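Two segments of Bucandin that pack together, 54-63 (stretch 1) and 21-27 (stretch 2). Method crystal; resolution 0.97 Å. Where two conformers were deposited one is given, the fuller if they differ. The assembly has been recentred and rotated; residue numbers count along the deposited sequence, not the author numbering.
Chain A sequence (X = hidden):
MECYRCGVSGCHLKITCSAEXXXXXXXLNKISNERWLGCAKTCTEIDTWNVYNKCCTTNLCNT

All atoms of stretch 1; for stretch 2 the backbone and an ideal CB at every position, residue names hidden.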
# COMPACT_ATOMS: atom_id res chain seq x y z
N LYS A 54 1.91 -3.81 5.51
CA LYS A 54 2.84 -4.71 4.83
C LYS A 54 3.53 -3.95 3.72
O LYS A 54 2.89 -3.13 3.03
CB LYS A 54 2.11 -5.92 4.29
CG LYS A 54 2.94 -6.93 3.58
CD LYS A 54 2.40 -8.23 3.09
CE LYS A 54 3.47 -9.00 2.35
NZ LYS A 54 4.66 -9.43 3.16
N CYS A 55 4.79 -4.25 3.52
CA CYS A 55 5.65 -3.64 2.53
C CYS A 55 6.15 -4.65 1.51
O CYS A 55 6.50 -5.76 1.88
CB CYS A 55 6.90 -3.01 3.27
SG CYS A 55 6.44 -1.84 4.56
N CYS A 56 6.22 -4.26 0.25
CA CYS A 56 6.77 -5.16 -0.78
C CYS A 56 7.42 -4.35 -1.84
O CYS A 56 7.17 -3.12 -1.95
CB CYS A 56 5.69 -6.12 -1.31
SG CYS A 56 4.24 -5.33 -2.04
N THR A 57 8.30 -4.91 -2.67
CA THR A 57 9.16 -4.15 -3.57
C THR A 57 9.09 -4.54 -5.03
O THR A 57 10.01 -4.21 -5.79
CB THR A 57 10.63 -4.19 -3.09
OG1 THR A 57 11.10 -5.54 -3.08
CG2 THR A 57 10.78 -3.62 -1.71
N THR A 58 8.01 -5.13 -5.50
CA THR A 58 7.86 -5.44 -6.91
C THR A 58 6.52 -4.92 -7.43
O THR A 58 5.59 -4.65 -6.74
CB THR A 58 8.05 -6.91 -7.24
OG1 THR A 58 7.04 -7.66 -6.51
CG2 THR A 58 9.36 -7.48 -6.76
N ASN A 59 6.49 -4.83 -8.78
CA ASN A 59 5.38 -4.26 -9.49
C ASN A 59 4.06 -4.90 -9.06
O ASN A 59 3.86 -6.09 -9.07
CB ASN A 59 5.62 -4.47 -10.99
CG ASN A 59 4.58 -3.80 -11.86
OD1 ASN A 59 3.78 -4.41 -12.57
ND2 ASN A 59 4.62 -2.52 -11.81
N LEU A 60 3.11 -4.06 -8.66
CA LEU A 60 1.75 -4.43 -8.32
C LEU A 60 1.69 -5.53 -7.27
O LEU A 60 0.82 -6.40 -7.26
CB LEU A 60 0.96 -4.81 -9.59
CG LEU A 60 0.80 -3.67 -10.60
CD1 LEU A 60 0.05 -4.16 -11.86
CD2 LEU A 60 0.08 -2.50 -9.99
N CYS A 61 2.61 -5.48 -6.31
CA CYS A 61 2.75 -6.52 -5.30
C CYS A 61 1.75 -6.39 -4.15
O CYS A 61 1.53 -7.34 -3.41
CB CYS A 61 4.17 -6.58 -4.75
SG CYS A 61 4.80 -5.07 -3.98
N ASN A 62 1.15 -5.20 -3.97
CA ASN A 62 0.26 -4.92 -2.85
C ASN A 62 -1.18 -5.29 -3.21
O ASN A 62 -2.10 -4.47 -3.30
CB ASN A 62 0.37 -3.48 -2.39
CG ASN A 62 0.10 -2.45 -3.46
OD1 ASN A 62 0.20 -2.70 -4.66
ND2 ASN A 62 -0.22 -1.23 -3.00
N THR A 63 -1.45 -6.57 -3.48
CA THR A 63 -2.74 -7.15 -3.77
C THR A 63 -3.62 -7.42 -2.54
O THR A 63 -4.84 -7.60 -2.65
CB THR A 63 -2.58 -8.51 -4.50
OG1 THR A 63 -1.65 -9.38 -3.78
CG2 THR A 63 -1.96 -8.24 -5.85
OXT THR A 63 -3.05 -7.50 -1.43
N UNK A 21 10.72 5.60 -4.90
CA UNK A 21 9.61 4.90 -4.20
C UNK A 21 9.74 3.41 -4.51
O UNK A 21 9.13 2.89 -5.46
CB UNK A 21 8.24 5.43 -4.63
N UNK A 22 10.58 2.72 -3.75
CA UNK A 22 10.83 1.32 -4.15
C UNK A 22 9.84 0.38 -3.41
O UNK A 22 9.92 -0.79 -3.70
CB UNK A 22 12.28 0.92 -3.84
N UNK A 23 8.93 0.89 -2.57
CA UNK A 23 7.94 0.06 -1.93
C UNK A 23 6.53 0.32 -2.43
O UNK A 23 6.15 1.44 -2.75
CB UNK A 23 8.00 0.27 -0.42
N UNK A 24 5.74 -0.76 -2.44
CA UNK A 24 4.30 -0.66 -2.38
C UNK A 24 3.92 -0.99 -0.95
O UNK A 24 4.46 -1.92 -0.32
CB UNK A 24 3.61 -1.58 -3.39
N UNK A 25 2.96 -0.25 -0.41
CA UNK A 25 2.43 -0.44 0.92
C UNK A 25 0.99 -0.95 0.82
O UNK A 25 0.24 -0.63 -0.12
CB UNK A 25 2.50 0.86 1.72
N UNK A 26 0.59 -1.65 1.85
CA UNK A 26 -0.80 -2.13 2.07
C UNK A 26 -1.05 -1.94 3.55
O UNK A 26 -0.71 -2.78 4.38
CB UNK A 26 -1.00 -3.59 1.64
N UNK A 27 -1.72 -0.83 3.85
CA UNK A 27 -1.99 -0.35 5.19
C UNK A 27 -3.48 -0.59 5.44
O UNK A 27 -4.33 -0.06 4.70
CB UNK A 27 -1.61 1.12 5.36

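Stretch 2 runs antiparallel to the strand 54-56. Positions 24 and 26 are hydrogen-bonded partners of Cys56 and Lys54, and position 25 pairs with Cys55 between them. Side chains therefore alternate: 24 and 26 share a face with Lys54 and Cys56, while 25 lies on the face of Cys55.

Position 21 has nothing of stretch 1 within 5.5 Å of its ideal CB. Stretch 1 sets no preference here. The residue is Glu21, and it makes no contact with stretch 1.

At position 22 the CA-to-CB bond points sideways, and the ideal CB is 5.2 Å from Thr57 CG2. Small or polar side chains would fit, and many others could. The residue is Thr22. Thr22 O is 3.4 Å from Thr57 CA, a CA-H...O contact, and one water donates to both Thr22 O and Thr57 O.

Position 23 has extended backbone angles. The CA-to-CB bond points sideways. The ideal CB is 3.8 Å from Cys56 O, with Thr57 CG2 at 5.0 Å and Cys55 CB at 5.1 Å. The two carbons offer an apolar surface, so an aromatic or a branched aliphatic side chain would suit. The residue is Phe23. Its CD1 lies 3.6 Å from Thr57 CG2 and 4.1 Å from Cys55 CB, and the ring meets both obliquely.

Position 24 faces a crowded site. The ideal CB is 3.6 Å from Asn62 CG, 3.7 Å from Cys61 SG and 4.0 Å from Cys56 SG. The two sulfurs belong to one disulfide, Cys56 SG to Cys61 SG at 2.0 Å. A compact side chain is favoured: Ala, Ser, Cys or perhaps Val. The residue is Cys24. Its CB packs 3.7 Å from Cys61 SG and 3.9 Å from Cys56 SG, while its own sulfur is bonded covalently elsewhere in the structure. The backbone pairs in both directions, Cys24 N to Cys56 O at 2.8 Å and Cys56 N to Cys24 O at 3.0 Å.

Position 25 turns to the other face, with its ideal CB 4.2 Å from Lys54 O. Stretch 1 offers little there. Beta-branched or aromatic residues would suit the extended backbone. The residue is Tyr25, and no ring atom comes within 5 Å of stretch 1. Its carbonyl matters more: Asn62 ND2 donates to Tyr25 O at 3.0 Å.

Position 26 returns to the face of Lys54. Its ideal CB is 4.3 Å from Asn62 CB and 5.4 Å from Thr63 OXT, part of the C-terminal carboxylate. A long basic side chain, Lys or Arg, would answer that negative charge; Gln, though neutral, could offer it a hydrogen-bond donor. The residue is Lys26. Its NZ forms a salt bridge with Thr63 OXT at 3.2 Å, and a water links the same two atoms. The backbone bonds Lys26 N to Lys54 O and Lys54 N to Lys26 O are both 3.0 Å.

At position 27 the CA-to-CB bond points sideways, and nothing of stretch 1 lies within 5.5 Å of the ideal CB. Many residues would do. The residue is Trp27.

Stretch 2, residues 21-27: ETFCYKW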
# COMPACT_ATOMS: atom_id res chain seq x y z
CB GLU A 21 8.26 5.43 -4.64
CG GLU A 21 7.94 6.82 -4.12
CD GLU A 21 6.72 7.46 -4.76
OE1 GLU A 21 6.29 7.03 -5.84
OE2 GLU A 21 6.17 8.39 -4.12
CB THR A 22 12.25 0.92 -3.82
OG1 THR A 22 12.37 1.21 -2.38
CG2 THR A 22 13.25 1.75 -4.59
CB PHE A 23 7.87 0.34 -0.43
CG PHE A 23 9.18 0.07 0.32
CD1 PHE A 23 9.48 -1.22 0.69
CD2 PHE A 23 10.05 1.10 0.59
CE1 PHE A 23 10.68 -1.45 1.32
CE2 PHE A 23 11.22 0.85 1.25
CZ PHE A 23 11.51 -0.43 1.64
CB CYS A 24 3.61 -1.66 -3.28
SG CYS A 24 3.98 -1.61 -5.04
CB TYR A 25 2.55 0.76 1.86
CG TYR A 25 1.87 2.00 1.38
CD1 TYR A 25 0.55 2.28 1.76
CD2 TYR A 25 2.51 2.91 0.57
CE1 TYR A 25 -0.07 3.45 1.31
CE2 TYR A 25 1.92 4.05 0.14
CZ TYR A 25 0.60 4.32 0.52
OH TYR A 25 -0.02 5.47 0.06
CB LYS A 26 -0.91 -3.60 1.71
CG LYS A 26 -2.32 -4.11 1.86
CD LYS A 26 -2.55 -5.54 1.49
CE LYS A 26 -1.85 -6.61 2.26
NZ LYS A 26 -2.26 -7.96 1.66
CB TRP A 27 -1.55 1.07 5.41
CG TRP A 27 -1.68 1.82 6.67
CD1 TRP A 27 -2.83 2.06 7.41
CD2 TRP A 27 -0.63 2.51 7.39
NE1 TRP A 27 -2.54 2.83 8.53
CE2 TRP A 27 -1.19 3.12 8.54
CE3 TRP A 27 0.73 2.71 7.24
CZ2 TRP A 27 -0.44 3.86 9.46
CZ3 TRP A 27 1.45 3.45 8.16
CH2 TRP A 27 0.89 4.07 9.29
O HOH W 1 11.40 -1.79 -5.75
O HOH W 2 2.50 -4.09 0.40
O HOH W 3 -0.75 -8.07 -0.33
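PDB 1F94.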